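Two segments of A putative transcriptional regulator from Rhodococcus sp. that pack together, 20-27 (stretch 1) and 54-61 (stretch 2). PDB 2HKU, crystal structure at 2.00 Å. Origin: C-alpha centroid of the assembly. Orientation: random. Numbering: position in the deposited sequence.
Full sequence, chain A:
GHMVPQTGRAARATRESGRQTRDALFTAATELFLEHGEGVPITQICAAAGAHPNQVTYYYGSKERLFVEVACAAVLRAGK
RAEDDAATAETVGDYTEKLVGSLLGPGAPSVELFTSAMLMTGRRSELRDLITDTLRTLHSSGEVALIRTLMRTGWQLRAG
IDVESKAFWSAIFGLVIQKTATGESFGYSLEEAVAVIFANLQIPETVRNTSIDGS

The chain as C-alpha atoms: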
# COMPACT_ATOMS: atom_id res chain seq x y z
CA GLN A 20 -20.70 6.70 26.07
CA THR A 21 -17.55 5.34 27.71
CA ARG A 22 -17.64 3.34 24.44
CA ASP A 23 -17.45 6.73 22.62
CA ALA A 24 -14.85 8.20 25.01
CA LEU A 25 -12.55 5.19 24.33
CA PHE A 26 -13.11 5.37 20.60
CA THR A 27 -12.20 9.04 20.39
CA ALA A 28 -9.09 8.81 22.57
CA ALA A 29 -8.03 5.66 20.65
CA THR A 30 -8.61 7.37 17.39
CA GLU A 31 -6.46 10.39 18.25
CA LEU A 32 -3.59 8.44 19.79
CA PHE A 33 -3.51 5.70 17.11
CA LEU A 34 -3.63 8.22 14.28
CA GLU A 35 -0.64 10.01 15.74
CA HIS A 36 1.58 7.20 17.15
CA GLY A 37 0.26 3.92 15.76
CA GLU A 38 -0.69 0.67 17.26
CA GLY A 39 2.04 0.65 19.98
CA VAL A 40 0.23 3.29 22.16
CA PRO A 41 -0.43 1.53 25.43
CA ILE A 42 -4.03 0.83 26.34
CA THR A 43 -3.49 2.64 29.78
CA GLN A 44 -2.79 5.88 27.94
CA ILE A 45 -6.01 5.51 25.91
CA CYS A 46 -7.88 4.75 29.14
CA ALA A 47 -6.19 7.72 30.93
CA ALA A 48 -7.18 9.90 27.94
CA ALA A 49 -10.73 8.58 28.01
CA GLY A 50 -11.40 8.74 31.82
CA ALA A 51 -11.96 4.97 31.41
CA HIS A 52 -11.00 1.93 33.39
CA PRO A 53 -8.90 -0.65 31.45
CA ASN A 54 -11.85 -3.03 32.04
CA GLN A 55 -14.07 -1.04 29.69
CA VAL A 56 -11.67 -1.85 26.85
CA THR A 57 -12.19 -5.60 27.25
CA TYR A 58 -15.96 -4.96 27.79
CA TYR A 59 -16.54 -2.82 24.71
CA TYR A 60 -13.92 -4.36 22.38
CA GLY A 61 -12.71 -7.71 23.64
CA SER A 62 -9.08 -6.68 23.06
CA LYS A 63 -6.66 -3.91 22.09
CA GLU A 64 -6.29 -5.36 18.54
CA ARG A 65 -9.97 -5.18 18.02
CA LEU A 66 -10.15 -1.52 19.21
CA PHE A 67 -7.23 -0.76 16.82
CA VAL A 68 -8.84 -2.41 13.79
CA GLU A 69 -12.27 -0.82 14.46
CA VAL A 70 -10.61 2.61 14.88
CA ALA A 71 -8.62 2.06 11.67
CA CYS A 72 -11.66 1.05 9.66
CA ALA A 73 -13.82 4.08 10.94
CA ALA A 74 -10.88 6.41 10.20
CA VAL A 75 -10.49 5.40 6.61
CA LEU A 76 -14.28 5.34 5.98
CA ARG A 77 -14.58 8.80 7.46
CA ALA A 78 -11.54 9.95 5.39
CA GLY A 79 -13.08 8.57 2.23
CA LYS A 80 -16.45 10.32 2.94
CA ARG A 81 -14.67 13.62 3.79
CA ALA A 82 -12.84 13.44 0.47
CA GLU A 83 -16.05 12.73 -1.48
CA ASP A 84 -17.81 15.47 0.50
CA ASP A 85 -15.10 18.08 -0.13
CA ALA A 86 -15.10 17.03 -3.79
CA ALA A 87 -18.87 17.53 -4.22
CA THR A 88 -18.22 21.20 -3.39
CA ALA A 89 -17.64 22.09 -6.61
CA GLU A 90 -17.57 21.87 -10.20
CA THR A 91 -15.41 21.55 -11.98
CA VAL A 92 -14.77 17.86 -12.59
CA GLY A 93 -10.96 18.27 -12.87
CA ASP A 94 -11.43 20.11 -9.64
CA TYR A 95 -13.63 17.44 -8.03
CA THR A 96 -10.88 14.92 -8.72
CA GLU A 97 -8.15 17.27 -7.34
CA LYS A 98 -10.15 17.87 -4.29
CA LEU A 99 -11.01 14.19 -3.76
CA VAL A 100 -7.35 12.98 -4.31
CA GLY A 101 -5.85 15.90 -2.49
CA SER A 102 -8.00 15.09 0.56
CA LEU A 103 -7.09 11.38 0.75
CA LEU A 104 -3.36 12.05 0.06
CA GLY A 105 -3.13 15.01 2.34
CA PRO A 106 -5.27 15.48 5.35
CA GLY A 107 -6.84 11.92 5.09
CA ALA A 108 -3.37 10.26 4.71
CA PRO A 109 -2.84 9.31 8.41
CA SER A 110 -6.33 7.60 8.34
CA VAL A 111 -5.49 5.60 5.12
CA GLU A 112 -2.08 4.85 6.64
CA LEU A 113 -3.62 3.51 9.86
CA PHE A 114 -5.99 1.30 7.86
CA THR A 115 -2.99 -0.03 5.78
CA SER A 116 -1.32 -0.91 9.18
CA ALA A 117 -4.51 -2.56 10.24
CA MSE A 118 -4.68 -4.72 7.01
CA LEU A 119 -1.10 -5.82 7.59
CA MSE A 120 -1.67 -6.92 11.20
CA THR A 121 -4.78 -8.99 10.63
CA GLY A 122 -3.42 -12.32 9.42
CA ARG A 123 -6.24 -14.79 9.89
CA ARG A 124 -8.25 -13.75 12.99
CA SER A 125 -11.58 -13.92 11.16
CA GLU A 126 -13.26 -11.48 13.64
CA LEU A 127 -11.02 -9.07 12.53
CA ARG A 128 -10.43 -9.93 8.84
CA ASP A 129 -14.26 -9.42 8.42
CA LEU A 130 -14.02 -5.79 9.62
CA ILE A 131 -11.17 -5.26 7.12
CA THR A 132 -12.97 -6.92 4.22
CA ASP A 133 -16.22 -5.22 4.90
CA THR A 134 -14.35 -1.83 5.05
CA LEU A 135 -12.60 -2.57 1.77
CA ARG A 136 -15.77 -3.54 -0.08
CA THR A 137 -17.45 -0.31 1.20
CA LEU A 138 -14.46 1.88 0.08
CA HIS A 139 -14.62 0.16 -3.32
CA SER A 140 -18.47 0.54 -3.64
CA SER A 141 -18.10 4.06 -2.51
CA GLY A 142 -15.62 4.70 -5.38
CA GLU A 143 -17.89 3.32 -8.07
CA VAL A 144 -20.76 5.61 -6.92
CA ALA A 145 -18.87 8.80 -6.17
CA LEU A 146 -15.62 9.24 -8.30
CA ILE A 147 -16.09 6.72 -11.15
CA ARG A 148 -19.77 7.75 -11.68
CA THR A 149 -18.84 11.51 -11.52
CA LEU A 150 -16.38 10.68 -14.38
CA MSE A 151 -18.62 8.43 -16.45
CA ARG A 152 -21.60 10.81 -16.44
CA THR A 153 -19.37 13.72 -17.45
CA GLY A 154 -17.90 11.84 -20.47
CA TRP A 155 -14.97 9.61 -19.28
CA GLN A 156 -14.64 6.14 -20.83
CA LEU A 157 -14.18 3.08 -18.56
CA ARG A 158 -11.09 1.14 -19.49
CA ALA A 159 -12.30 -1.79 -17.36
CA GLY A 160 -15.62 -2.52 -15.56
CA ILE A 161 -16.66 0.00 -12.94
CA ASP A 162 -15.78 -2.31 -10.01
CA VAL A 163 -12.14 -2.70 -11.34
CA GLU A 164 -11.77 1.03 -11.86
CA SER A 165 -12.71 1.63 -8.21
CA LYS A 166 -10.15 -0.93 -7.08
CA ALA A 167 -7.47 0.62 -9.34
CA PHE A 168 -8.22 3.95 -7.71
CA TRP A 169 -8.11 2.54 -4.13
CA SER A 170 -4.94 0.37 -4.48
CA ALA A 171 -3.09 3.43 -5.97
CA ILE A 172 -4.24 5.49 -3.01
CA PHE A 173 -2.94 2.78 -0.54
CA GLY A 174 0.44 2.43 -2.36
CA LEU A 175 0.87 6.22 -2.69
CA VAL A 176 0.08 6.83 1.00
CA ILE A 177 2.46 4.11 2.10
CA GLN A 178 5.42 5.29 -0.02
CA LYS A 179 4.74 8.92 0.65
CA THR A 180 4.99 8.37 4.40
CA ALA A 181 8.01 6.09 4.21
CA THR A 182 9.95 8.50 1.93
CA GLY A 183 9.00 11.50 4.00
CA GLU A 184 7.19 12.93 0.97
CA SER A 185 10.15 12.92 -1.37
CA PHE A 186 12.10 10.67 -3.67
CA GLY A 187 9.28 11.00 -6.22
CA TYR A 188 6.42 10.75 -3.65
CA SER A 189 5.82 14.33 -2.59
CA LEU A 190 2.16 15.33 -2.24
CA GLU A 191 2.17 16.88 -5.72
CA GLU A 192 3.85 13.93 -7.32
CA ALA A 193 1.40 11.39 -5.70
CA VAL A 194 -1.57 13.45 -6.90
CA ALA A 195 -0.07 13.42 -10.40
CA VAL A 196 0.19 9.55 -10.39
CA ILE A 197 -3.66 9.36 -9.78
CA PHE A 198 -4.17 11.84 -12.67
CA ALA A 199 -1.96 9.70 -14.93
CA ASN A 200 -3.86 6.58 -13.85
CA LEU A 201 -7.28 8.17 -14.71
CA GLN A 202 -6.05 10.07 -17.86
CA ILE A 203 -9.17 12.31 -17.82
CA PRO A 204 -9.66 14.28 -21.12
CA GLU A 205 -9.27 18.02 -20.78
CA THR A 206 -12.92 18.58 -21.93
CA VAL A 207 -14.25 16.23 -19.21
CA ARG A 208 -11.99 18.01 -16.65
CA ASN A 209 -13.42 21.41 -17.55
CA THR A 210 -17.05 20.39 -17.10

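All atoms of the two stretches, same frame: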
# COMPACT_ATOMS: atom_id res chain seq x y z
N GLN A 20 -20.85 5.74 24.92
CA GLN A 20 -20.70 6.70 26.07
C GLN A 20 -19.26 6.70 26.66
O GLN A 20 -18.44 7.59 26.33
CB GLN A 20 -21.83 6.46 27.10
CG GLN A 20 -21.43 6.09 28.52
CD GLN A 20 -21.80 4.65 28.88
OE1 GLN A 20 -21.84 4.29 30.07
NE2 GLN A 20 -22.10 3.84 27.87
N THR A 21 -18.96 5.71 27.50
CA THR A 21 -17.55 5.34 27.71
C THR A 21 -17.05 4.66 26.43
O THR A 21 -15.92 4.94 26.01
CB THR A 21 -17.32 4.41 28.91
OG1 THR A 21 -18.25 4.72 29.94
CG2 THR A 21 -15.89 4.61 29.44
N ARG A 22 -17.89 3.80 25.81
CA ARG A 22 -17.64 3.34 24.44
C ARG A 22 -17.12 4.47 23.53
O ARG A 22 -16.02 4.34 22.93
CB ARG A 22 -18.81 2.54 23.80
CG ARG A 22 -18.71 2.42 22.25
CD ARG A 22 -19.60 1.34 21.60
NE ARG A 22 -18.89 0.16 21.05
CZ ARG A 22 -18.13 0.10 19.92
NH1 ARG A 22 -17.89 1.18 19.15
NH2 ARG A 22 -17.58 -1.08 19.55
N ASP A 23 -17.86 5.59 23.46
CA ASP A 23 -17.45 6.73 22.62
C ASP A 23 -16.18 7.45 23.10
O ASP A 23 -15.33 7.87 22.27
CB ASP A 23 -18.58 7.76 22.42
CG ASP A 23 -19.81 7.19 21.74
OD1 ASP A 23 -19.71 6.24 20.92
OD2 ASP A 23 -20.92 7.72 22.03
N ALA A 24 -16.03 7.56 24.43
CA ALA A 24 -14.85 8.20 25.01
C ALA A 24 -13.57 7.42 24.60
O ALA A 24 -12.58 8.00 24.21
CB ALA A 24 -14.96 8.33 26.57
N LEU A 25 -13.65 6.11 24.72
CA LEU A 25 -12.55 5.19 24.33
C LEU A 25 -12.19 5.31 22.83
O LEU A 25 -11.01 5.51 22.43
CB LEU A 25 -12.95 3.76 24.69
CG LEU A 25 -12.68 3.39 26.15
CD1 LEU A 25 -13.25 2.01 26.41
CD2 LEU A 25 -11.17 3.38 26.44
N PHE A 26 -13.25 5.32 22.03
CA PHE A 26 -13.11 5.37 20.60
C PHE A 26 -12.41 6.61 20.16
O PHE A 26 -11.46 6.56 19.38
CB PHE A 26 -14.44 5.15 19.89
CG PHE A 26 -14.28 4.59 18.47
CD1 PHE A 26 -14.16 3.22 18.27
CD2 PHE A 26 -14.25 5.44 17.36
CE1 PHE A 26 -14.03 2.71 16.98
CE2 PHE A 26 -14.12 4.90 16.06
CZ PHE A 26 -14.03 3.58 15.89
N THR A 27 -12.83 7.76 20.69
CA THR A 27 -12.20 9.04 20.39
C THR A 27 -10.74 9.11 20.84
O THR A 27 -9.92 9.58 20.11
CB THR A 27 -13.04 10.23 21.03
OG1 THR A 27 -14.33 10.23 20.38
CG2 THR A 27 -12.38 11.58 20.83
N ASN A 54 -10.76 -2.05 32.23
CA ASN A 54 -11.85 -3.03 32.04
C ASN A 54 -12.86 -2.74 30.93
O ASN A 54 -13.48 -3.66 30.39
CB ASN A 54 -12.68 -3.17 33.32
CG ASN A 54 -11.95 -3.94 34.37
OD1 ASN A 54 -11.18 -4.86 34.07
ND2 ASN A 54 -12.19 -3.57 35.63
N GLN A 55 -13.09 -1.46 30.67
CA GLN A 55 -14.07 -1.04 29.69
C GLN A 55 -13.56 -1.40 28.28
O GLN A 55 -14.36 -1.71 27.39
CB GLN A 55 -14.43 0.46 29.90
CG GLN A 55 -14.79 0.68 31.40
CD GLN A 55 -15.38 2.03 31.72
OE1 GLN A 55 -14.65 2.98 32.08
NE2 GLN A 55 -16.71 2.13 31.64
N VAL A 56 -12.24 -1.41 28.11
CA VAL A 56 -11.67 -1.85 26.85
C VAL A 56 -12.02 -3.31 26.51
O VAL A 56 -12.50 -3.60 25.42
CB VAL A 56 -10.17 -1.53 26.76
CG1 VAL A 56 -9.58 -2.00 25.43
CG2 VAL A 56 -10.04 -0.06 26.86
N THR A 57 -11.85 -4.20 27.48
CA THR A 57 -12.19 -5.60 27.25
C THR A 57 -13.73 -5.78 27.10
O THR A 57 -14.17 -6.56 26.24
CB THR A 57 -11.47 -6.60 28.22
OG1 THR A 57 -12.11 -6.62 29.47
CG2 THR A 57 -10.06 -6.20 28.47
N TYR A 58 -14.50 -5.01 27.87
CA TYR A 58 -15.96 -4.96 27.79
C TYR A 58 -16.49 -4.54 26.42
O TYR A 58 -17.29 -5.25 25.80
CB TYR A 58 -16.49 -3.96 28.81
CG TYR A 58 -17.98 -4.06 29.11
CD1 TYR A 58 -18.59 -5.29 29.41
CD2 TYR A 58 -18.77 -2.91 29.14
CE1 TYR A 58 -19.96 -5.38 29.72
CE2 TYR A 58 -20.13 -2.97 29.44
CZ TYR A 58 -20.72 -4.20 29.73
OH TYR A 58 -22.07 -4.24 30.03
N TYR A 59 -16.07 -3.36 25.97
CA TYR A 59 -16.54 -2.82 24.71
C TYR A 59 -15.87 -3.38 23.45
O TYR A 59 -16.46 -3.29 22.37
CB TYR A 59 -16.51 -1.30 24.73
CG TYR A 59 -17.51 -0.76 25.67
CD1 TYR A 59 -18.90 -1.01 25.47
CD2 TYR A 59 -17.13 -0.03 26.79
CE1 TYR A 59 -19.87 -0.52 26.36
CE2 TYR A 59 -18.09 0.46 27.69
CZ TYR A 59 -19.45 0.22 27.46
OH TYR A 59 -20.37 0.70 28.35
N TYR A 60 -14.67 -3.98 23.58
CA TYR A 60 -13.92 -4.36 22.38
C TYR A 60 -13.28 -5.73 22.42
O TYR A 60 -12.83 -6.24 21.43
CB TYR A 60 -12.89 -3.28 22.02
CG TYR A 60 -13.50 -1.92 21.83
CD1 TYR A 60 -14.09 -1.55 20.61
CD2 TYR A 60 -13.51 -0.99 22.86
CE1 TYR A 60 -14.67 -0.25 20.45
CE2 TYR A 60 -14.07 0.28 22.72
CZ TYR A 60 -14.65 0.64 21.50
OH TYR A 60 -15.23 1.89 21.37
N GLY A 61 -13.23 -6.35 23.59
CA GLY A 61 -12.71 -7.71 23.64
C GLY A 61 -11.20 -7.77 23.63
O GLY A 61 -10.64 -8.78 24.02

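A hydrogen bond between the two stretches ends on a main-chain carbonyl already in use: Tyr-60 OH donates to Arg-22 O at 3.0 Å, while Phe-26 N, one helical turn on, donates to the same Arg-22 O at 3.1 Å. The helices cross at a steep angle, 102° between their N-to-C directions, and the largest covered areas belong to Arg-22, Leu-25, Tyr-59 and Tyr-60. Tyr-60 CA-to-CB points sideways, yet its long ring (chi1 m) carries the hydroxyl across to the carbonyl; the same OH lies at the edge of the Phe-26 ring, 3.5 Å from Phe-26 CD1. Arg-22 engages both tyrosines. Arg-22 CB sits over the face of the Tyr-59 ring, 4.0 Å from the centroid and 12° off the normal, a CH-pi contact, and its chain, t at chi1 and chi2 and then turning at chi3 (-109°), places Arg-22 NH2 3.2 Å from Tyr-60 CE1, which lies over one face of the guanidinium. Leu-25 is the knob, its CA-to-CB bond pointing toward the other stretch and its side chain seated among Gln-55, Val-56, Tyr-59 and Tyr-60; Leu-25 CD2 meets Val-56 CG2 at 3.6 Å, and Leu-25 CB lies 4.2 Å from Tyr-60 CE2. Toward the start of the first helix, the CA-to-CB bonds of Thr-21 and Gln-55 each point toward the other stretch, with Thr-21 CG2 3.3 Å from Gln-55 OE1.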